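Local coordinates for protein putative beta-glucosidase (Bifidobacterium adolescentis, PDB 5WAB) that hydrolyses beta-glucosidic linkages as a glycoside hydrolase of family 3, releasing sugar from the non-reducing end of its substrates, at residues 113-118 / 505-510; 158-163 / 418-423; 167-172 / 518-523. One frame throughout, in Å; residues are numbered along the deposited sequence.

Overall arrangement
All three contacts tie the N-terminal family 3 region, related to TIM barrels, to the C-terminal family 3 region, and they lie on the same side of the chain's centre. Contacts 1 and 3 are buried; contact 2 is only partly buried. Contacts 1 and 2 join loops through side-chain bonds, a guanidinium on a carbonyl in the first and a carboxylate on backbone N-H groups in the second, whereas contact 3 is a parallel strand pairing with one tyrosine ring packed on aliphatic side chains. Their centres are about 10 to 15 Å apart, and they interlock: Arg-114 pairs with Glu-522, Leu-117 O meets Arg-421 N, and Asn-159 OD1 meets Tyr-520 OH.

Contact 1. Residues 113-118 / 505-510; sequences KRNPLG and DPSMIN
Two Asx turns lie against each other here, and a single carbonyl oxygen takes both terminal nitrogens of an arginine. Arg-114 runs out extended, CG anti to the backbone N (chi1 165°), and grips Asn-510 O end-on: NH2 at 2.9 Å and NH1 at 3.2 Å, with the oxygen close to the guanidinium plane. The NH1 bond is the more bent at the hydrogen, 136°. Over one face of the guanidinium lies Ser-507 CB, displaced from the centre of the group, and the ring of Tyr-520 makes a cation-pi contact. The charge itself is met by Glu-522, which forms a salt bridge with NE.

Next along the chain, Asn-115 uses both ends of its amide. Asn-115 OD1 accepts from Leu-117 N at 2.8 Å, closing its own turn, while Asn-115 ND2 reaches across to Ser-507 OG at 3.2 Å. Ser-507 OG in turn donates to Asp-505 OD1 at 2.7 Å, coming from above the carboxylate plane, and Ser-507 N meets the same oxygen on its anti lone pair. Two waters bridge the Asp-505 carboxylate to Arg-114 O. Beyond the polar row, Leu-117 CD1 touches Met-508 CE at 4.0 Å.

The relay from Asn-115 through Ser-507 to Asp-505 fixes the rotation of the serine hydroxyl, and the buried carboxylate, with one N-H, a hydroxyl and two waters donating to it, would probably stay ionised.

Contact 2. Residues 158-163 / 418-423; sequences NNQETD and GFDRET
Asp-420 pushes its carboxylate against the backbone of Glu-161 and Thr-162, and both oxygens are put to work. CG stands anti to the carbonyl carbon (chi1 -60°), which carries the head across to the other loop. Asp-420 OD1 accepts from Glu-161 N at 2.9 Å on its syn lone pair, along a nearly straight bond of 162°. Asp-420 OD2 is met twice from above the carboxylate plane, by Thr-162 N at 2.9 Å and by the hydroxyl of Thr-162, whose OG1 lies 2.5 Å away. The threonine can serve with both groups because its OG1 sits beside its own backbone N. A water joins the same OG1 to Asp-420 N, so the hydroxyl reaches the carboxylate directly and the backbone through the water.

Glu-161 folds back at chi2 beside this cluster. Glu-161 CB comes within 3.3 Å of Asp-420 OD1, and Glu-161 OE1 lies 3.5 Å from Gly-418 CA. The two carboxylate planes are turned 79° apart; Arg-164 takes Glu-161 OE1 in a salt bridge, while Gly-119 N adds a further donor to Asp-420 OD1. Gln-160 runs out extended, away from the other loop, its NE2 giving bonds to Thr-162 O and Pro-512 O.

An alanine in place of Asp-420 would probably leave the N-H groups of Glu-161 and Thr-162 without this acceptor and loosen the hold between the two loops.

A carboxylate spanning successive backbone N-H groups joins the loop after strand 149-155 of the barrel-like region to the loop after strand 403-409, a cross-link between the two regions of this family 3 enzyme.

Contact 3. Residues 167-172 / 518-523; sequences VSANIS and VDYGEG
Strands 168-170 and 517-519 run parallel, with Ala-169 opposite Val-518 and Asn-170 opposite Asp-519, and three backbone bonds alternate between them. Val-518 N donates to Ser-168 O, Asn-170 N to Val-518 O at 3.0 Å, and Tyr-520 N to Asn-170 O at 2.9 Å, all close to straight. Beyond the last bond a water continues the link, taking the N-H of Ser-172 and donating to Tyr-520 O.

Ala-169 and Val-518 share one face of the sheet, and Tyr-520 and Ile-171 extend the apolar packing past the strands. Tyr-520 holds its ring beside Ile-171, which runs along it. Ile-171 CG1 sits over one ring face in a CH-pi contact, 3.8 Å from the centroid and 25° off the normal, while Ile-171 CD1 touches Tyr-520 CE2 at 3.5 Å. Ala-169 CB approaches the hydroxyl end of the ring, 3.9 Å from Tyr-520 CZ. The ring also meets Tyr-180 of helix 173-180, and its hydroxyl bonds to Asn-159 OD1. Nearer the start of the strand, Val-167 CG2 meets Val-518 CG1 at 3.7 Å.

On the other face Asn-170 and Asp-519 sit next to each other. Asn-170 ND2 donates to Asp-519 OD1 at 3.0 Å, almost in line with the carboxylate C-O bond, with amide and carboxylate planes 32° apart. Ser-168 OG donates to Asn-170 OD1 from above the carbonyl plane, so the rotation of the amide is fixed from both ends. His-517 ND1 also bonds to Asp-519 OD1.

Strand 517-519, from the C-terminal family 3 region, thus adds an outer strand in parallel to strands that belong to the N-terminal region, so that this small mixed sheet is built from both regions of the enzyme.

Contact 1. Residues 113-118 / 505-510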
# COMPACT_ATOMS: atom_id res chain seq x y z
N LYS A 113 -3.26 4.78 4.58
CA LYS A 113 -3.29 4.40 5.99
C LYS A 113 -3.33 5.68 6.81
O LYS A 113 -2.32 6.18 7.31
CB LYS A 113 -2.10 3.52 6.34
CG LYS A 113 -2.01 2.31 5.46
CD LYS A 113 -0.90 1.36 5.83
CE LYS A 113 -0.78 0.30 4.75
NZ LYS A 113 0.22 -0.76 5.00
N ARG A 114 -4.54 6.26 6.90
CA ARG A 114 -4.73 7.47 7.68
C ARG A 114 -4.37 7.24 9.14
O ARG A 114 -3.67 8.06 9.75
CB ARG A 114 -6.18 7.94 7.56
CG ARG A 114 -6.62 8.97 8.58
CD ARG A 114 -8.06 9.38 8.31
NE ARG A 114 -8.51 10.47 9.15
CZ ARG A 114 -9.41 10.34 10.13
NH1 ARG A 114 -9.95 9.15 10.36
NH2 ARG A 114 -9.77 11.38 10.85
N ASN A 115 -4.82 6.12 9.70
CA ASN A 115 -4.55 5.75 11.07
C ASN A 115 -4.09 4.30 11.10
O ASN A 115 -4.75 3.43 10.49
CB ASN A 115 -5.80 5.95 11.93
CG ASN A 115 -5.54 5.68 13.39
OD1 ASN A 115 -5.24 4.55 13.78
ND2 ASN A 115 -5.65 6.72 14.21
N PRO A 116 -2.99 3.98 11.78
CA PRO A 116 -2.46 2.61 11.75
C PRO A 116 -3.38 1.58 12.37
O PRO A 116 -3.13 0.38 12.21
CB PRO A 116 -1.15 2.73 12.54
CG PRO A 116 -1.35 3.89 13.43
CD PRO A 116 -2.21 4.86 12.67
N LEU A 117 -4.43 2.00 13.08
CA LEU A 117 -5.40 1.07 13.64
C LEU A 117 -6.37 0.53 12.59
O LEU A 117 -7.17 -0.35 12.92
CB LEU A 117 -6.20 1.74 14.76
CG LEU A 117 -5.46 2.15 16.02
CD1 LEU A 117 -6.43 2.81 16.97
CD2 LEU A 117 -4.78 0.95 16.69
N GLY A 118 -6.33 1.05 11.37
CA GLY A 118 -7.23 0.59 10.32
C GLY A 118 -7.14 -0.90 10.06
O GLY A 118 -6.05 -1.44 9.85
N ASP A 505 -1.10 10.70 16.93
CA ASP A 505 -1.62 10.79 15.57
C ASP A 505 -2.69 11.87 15.48
O ASP A 505 -3.64 11.86 16.27
CB ASP A 505 -2.21 9.45 15.13
CG ASP A 505 -2.42 9.35 13.63
OD1 ASP A 505 -3.09 10.24 13.06
OD2 ASP A 505 -1.94 8.37 13.03
N PRO A 506 -2.58 12.81 14.54
CA PRO A 506 -3.55 13.91 14.48
C PRO A 506 -4.94 13.47 14.07
O PRO A 506 -5.87 14.28 14.16
CB PRO A 506 -2.94 14.85 13.43
CG PRO A 506 -2.14 13.95 12.56
CD PRO A 506 -1.57 12.90 13.47
N SER A 507 -5.11 12.22 13.63
CA SER A 507 -6.41 11.68 13.28
C SER A 507 -7.13 11.03 14.45
O SER A 507 -8.34 10.78 14.36
CB SER A 507 -6.26 10.64 12.17
OG SER A 507 -5.61 9.48 12.68
N MET A 508 -6.43 10.74 15.55
CA MET A 508 -7.03 9.97 16.63
C MET A 508 -8.21 10.71 17.24
O MET A 508 -9.16 10.09 17.73
CB MET A 508 -5.98 9.67 17.69
CG MET A 508 -6.39 8.61 18.67
SD MET A 508 -6.91 7.11 17.83
CE MET A 508 -7.21 6.06 19.25
N ILE A 509 -8.17 12.04 17.21
CA ILE A 509 -9.29 12.85 17.68
C ILE A 509 -10.54 12.57 16.86
O ILE A 509 -11.66 12.54 17.39
CB ILE A 509 -8.87 14.34 17.67
CG1 ILE A 509 -9.87 15.22 18.40
CG2 ILE A 509 -8.61 14.84 16.26
CD1 ILE A 509 -9.36 16.63 18.55
N ASN A 510 -10.39 12.34 15.55
CA ASN A 510 -11.51 12.02 14.69
C ASN A 510 -11.41 10.57 14.21
O ASN A 510 -11.33 10.32 13.00
CB ASN A 510 -11.57 12.95 13.48
CG ASN A 510 -11.93 14.36 13.85
OD1 ASN A 510 -13.06 14.64 14.24
ND2 ASN A 510 -10.98 15.27 13.69
O HOH W 1 -2.40 10.96 10.49
O HOH W 2 -0.89 7.67 10.17

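Contact 2. Residues 158-163 / 418-423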
# COMPACT_ATOMS: atom_id res chain seq x y z
N ASN A 158 -11.37 4.82 1.77
CA ASN A 158 -11.81 3.71 2.60
C ASN A 158 -10.68 3.39 3.58
O ASN A 158 -9.89 2.47 3.38
CB ASN A 158 -12.18 2.49 1.74
CG ASN A 158 -12.78 1.35 2.55
OD1 ASN A 158 -13.02 1.48 3.75
ND2 ASN A 158 -12.96 0.21 1.91
N ASN A 159 -10.62 4.16 4.67
CA ASN A 159 -9.47 4.16 5.57
C ASN A 159 -9.78 3.56 6.94
O ASN A 159 -8.94 3.64 7.84
CB ASN A 159 -8.96 5.59 5.73
CG ASN A 159 -8.90 6.34 4.41
OD1 ASN A 159 -9.71 7.23 4.14
ND2 ASN A 159 -7.93 5.96 3.56
N GLN A 160 -10.97 2.97 7.12
CA GLN A 160 -11.32 2.32 8.37
C GLN A 160 -12.37 1.26 8.11
O GLN A 160 -13.09 1.30 7.11
CB GLN A 160 -11.82 3.33 9.41
CG GLN A 160 -13.19 3.89 9.11
CD GLN A 160 -13.52 5.03 10.03
OE1 GLN A 160 -12.68 5.90 10.28
NE2 GLN A 160 -14.73 5.03 10.57
N GLU A 161 -12.44 0.28 9.01
CA GLU A 161 -13.45 -0.77 8.94
C GLU A 161 -14.69 -0.43 9.75
O GLU A 161 -15.78 -0.92 9.44
CB GLU A 161 -12.87 -2.09 9.45
CG GLU A 161 -11.84 -2.74 8.55
CD GLU A 161 -12.42 -3.10 7.19
OE1 GLU A 161 -13.05 -4.18 7.09
OE2 GLU A 161 -12.25 -2.30 6.24
N THR A 162 -14.53 0.38 10.79
CA THR A 162 -15.63 0.71 11.69
C THR A 162 -16.74 1.43 10.94
O THR A 162 -16.55 2.55 10.46
CB THR A 162 -15.10 1.56 12.85
OG1 THR A 162 -14.12 0.81 13.56
CG2 THR A 162 -16.22 1.94 13.79
N ASP A 163 -17.92 0.80 10.88
CA ASP A 163 -19.10 1.35 10.22
C ASP A 163 -18.85 1.65 8.75
O ASP A 163 -19.41 2.59 8.19
CB ASP A 163 -19.59 2.61 10.95
CG ASP A 163 -21.04 2.92 10.67
OD1 ASP A 163 -21.78 2.01 10.25
OD2 ASP A 163 -21.44 4.10 10.86
N GLY A 418 -12.62 -7.38 9.51
CA GLY A 418 -13.76 -6.50 9.64
C GLY A 418 -13.73 -5.57 10.83
O GLY A 418 -14.73 -4.90 11.10
N PHE A 419 -12.61 -5.50 11.56
CA PHE A 419 -12.51 -4.67 12.75
C PHE A 419 -11.24 -3.83 12.68
O PHE A 419 -10.22 -4.25 12.14
CB PHE A 419 -12.50 -5.53 14.01
CG PHE A 419 -13.84 -6.13 14.33
CD1 PHE A 419 -14.89 -5.32 14.72
CD2 PHE A 419 -14.06 -7.49 14.21
CE1 PHE A 419 -16.14 -5.86 15.01
CE2 PHE A 419 -15.29 -8.04 14.49
CZ PHE A 419 -16.34 -7.22 14.89
N ASP A 420 -11.31 -2.64 13.26
CA ASP A 420 -10.13 -1.83 13.50
C ASP A 420 -9.54 -2.19 14.85
O ASP A 420 -10.26 -2.51 15.80
CB ASP A 420 -10.48 -0.34 13.46
CG ASP A 420 -11.06 0.10 12.13
OD1 ASP A 420 -10.56 -0.35 11.08
OD2 ASP A 420 -12.01 0.90 12.14
N ARG A 421 -8.21 -2.14 14.95
CA ARG A 421 -7.56 -2.36 16.23
C ARG A 421 -7.93 -1.24 17.20
O ARG A 421 -8.32 -0.13 16.81
CB ARG A 421 -6.04 -2.43 16.05
CG ARG A 421 -5.56 -3.77 15.53
CD ARG A 421 -4.25 -3.64 14.79
NE ARG A 421 -3.10 -3.35 15.64
CZ ARG A 421 -2.11 -2.54 15.28
NH1 ARG A 421 -2.13 -1.93 14.11
NH2 ARG A 421 -1.09 -2.34 16.11
N GLU A 422 -7.81 -1.54 18.49
CA GLU A 422 -8.00 -0.55 19.53
C GLU A 422 -6.72 -0.24 20.29
O GLU A 422 -6.73 0.66 21.14
CB GLU A 422 -9.10 -1.00 20.50
CG GLU A 422 -10.48 -0.94 19.87
CD GLU A 422 -11.58 -1.37 20.81
OE1 GLU A 422 -11.27 -1.97 21.86
OE2 GLU A 422 -12.76 -1.11 20.51
N THR A 423 -5.64 -0.96 20.02
CA THR A 423 -4.34 -0.69 20.62
C THR A 423 -3.26 -1.00 19.60
O THR A 423 -3.45 -1.83 18.71
CB THR A 423 -4.12 -1.53 21.89
OG1 THR A 423 -2.83 -1.23 22.44
CG2 THR A 423 -4.21 -3.01 21.57
O HOH W 3 -13.97 -1.67 13.97

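Contact 3. Residues 167-172 / 518-523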
# COMPACT_ATOMS: atom_id res chain seq x y z
N VAL A 167 -20.66 4.86 7.06
CA VAL A 167 -20.02 6.10 7.52
C VAL A 167 -19.72 7.01 6.33
O VAL A 167 -19.41 6.55 5.22
CB VAL A 167 -18.75 5.81 8.34
CG1 VAL A 167 -17.61 5.33 7.46
CG2 VAL A 167 -18.33 7.03 9.10
N SER A 168 -19.85 8.31 6.56
CA SER A 168 -19.47 9.31 5.58
C SER A 168 -18.11 9.88 5.97
O SER A 168 -17.98 10.53 7.01
CB SER A 168 -20.52 10.42 5.51
OG SER A 168 -20.06 11.53 4.76
N ALA A 169 -17.11 9.64 5.13
CA ALA A 169 -15.82 10.29 5.33
C ALA A 169 -15.97 11.72 4.83
O ALA A 169 -16.10 11.95 3.62
CB ALA A 169 -14.72 9.54 4.59
N ASN A 170 -15.99 12.67 5.76
CA ASN A 170 -16.13 14.09 5.44
C ASN A 170 -14.74 14.69 5.32
O ASN A 170 -14.03 14.87 6.32
CB ASN A 170 -16.98 14.80 6.50
CG ASN A 170 -18.40 14.26 6.56
OD1 ASN A 170 -18.94 13.82 5.55
ND2 ASN A 170 -19.00 14.29 7.74
N ILE A 171 -14.35 14.99 4.08
CA ILE A 171 -12.97 15.32 3.73
C ILE A 171 -12.96 16.61 2.93
O ILE A 171 -13.82 16.82 2.07
CB ILE A 171 -12.33 14.19 2.91
CG1 ILE A 171 -12.61 12.83 3.55
CG2 ILE A 171 -10.83 14.42 2.74
CD1 ILE A 171 -12.11 11.67 2.74
N SER A 172 -12.00 17.48 3.22
CA SER A 172 -11.83 18.68 2.40
C SER A 172 -11.30 18.31 1.02
O SER A 172 -10.73 17.23 0.81
CB SER A 172 -10.87 19.66 3.06
OG SER A 172 -9.55 19.17 2.96
N VAL A 518 -17.31 10.53 9.94
CA VAL A 518 -15.98 10.75 10.50
C VAL A 518 -15.34 11.90 9.73
O VAL A 518 -15.22 11.85 8.50
CB VAL A 518 -15.11 9.48 10.44
CG1 VAL A 518 -15.10 8.85 9.05
CG2 VAL A 518 -13.71 9.77 10.93
N ASP A 519 -14.97 12.97 10.44
CA ASP A 519 -14.47 14.19 9.84
C ASP A 519 -12.94 14.16 9.79
O ASP A 519 -12.29 14.07 10.83
CB ASP A 519 -14.95 15.41 10.62
CG ASP A 519 -16.45 15.44 10.78
OD1 ASP A 519 -17.14 14.75 10.00
OD2 ASP A 519 -16.94 16.16 11.68
N TYR A 520 -12.37 14.21 8.59
CA TYR A 520 -10.92 14.18 8.44
C TYR A 520 -10.34 15.55 8.80
O TYR A 520 -9.81 16.29 7.97
CB TYR A 520 -10.53 13.76 7.03
CG TYR A 520 -10.73 12.29 6.73
CD1 TYR A 520 -11.59 11.49 7.48
CD2 TYR A 520 -10.07 11.70 5.66
CE1 TYR A 520 -11.77 10.15 7.18
CE2 TYR A 520 -10.24 10.37 5.35
CZ TYR A 520 -11.09 9.60 6.11
OH TYR A 520 -11.24 8.27 5.78
N GLY A 521 -10.44 15.88 10.09
CA GLY A 521 -10.09 17.21 10.56
C GLY A 521 -8.62 17.54 10.45
O GLY A 521 -8.26 18.72 10.48
N GLU A 522 -7.76 16.52 10.32
CA GLU A 522 -6.33 16.74 10.18
C GLU A 522 -5.94 17.25 8.80
O GLU A 522 -4.81 17.74 8.63
CB GLU A 522 -5.57 15.45 10.50
CG GLU A 522 -5.72 14.36 9.45
CD GLU A 522 -7.02 13.58 9.59
OE1 GLU A 522 -7.73 13.78 10.61
OE2 GLU A 522 -7.32 12.78 8.69
N GLY A 523 -6.84 17.16 7.82
CA GLY A 523 -6.57 17.70 6.50
C GLY A 523 -5.46 16.95 5.80
O GLY A 523 -5.44 15.71 5.80
O HOH W 4 -10.42 17.17 5.40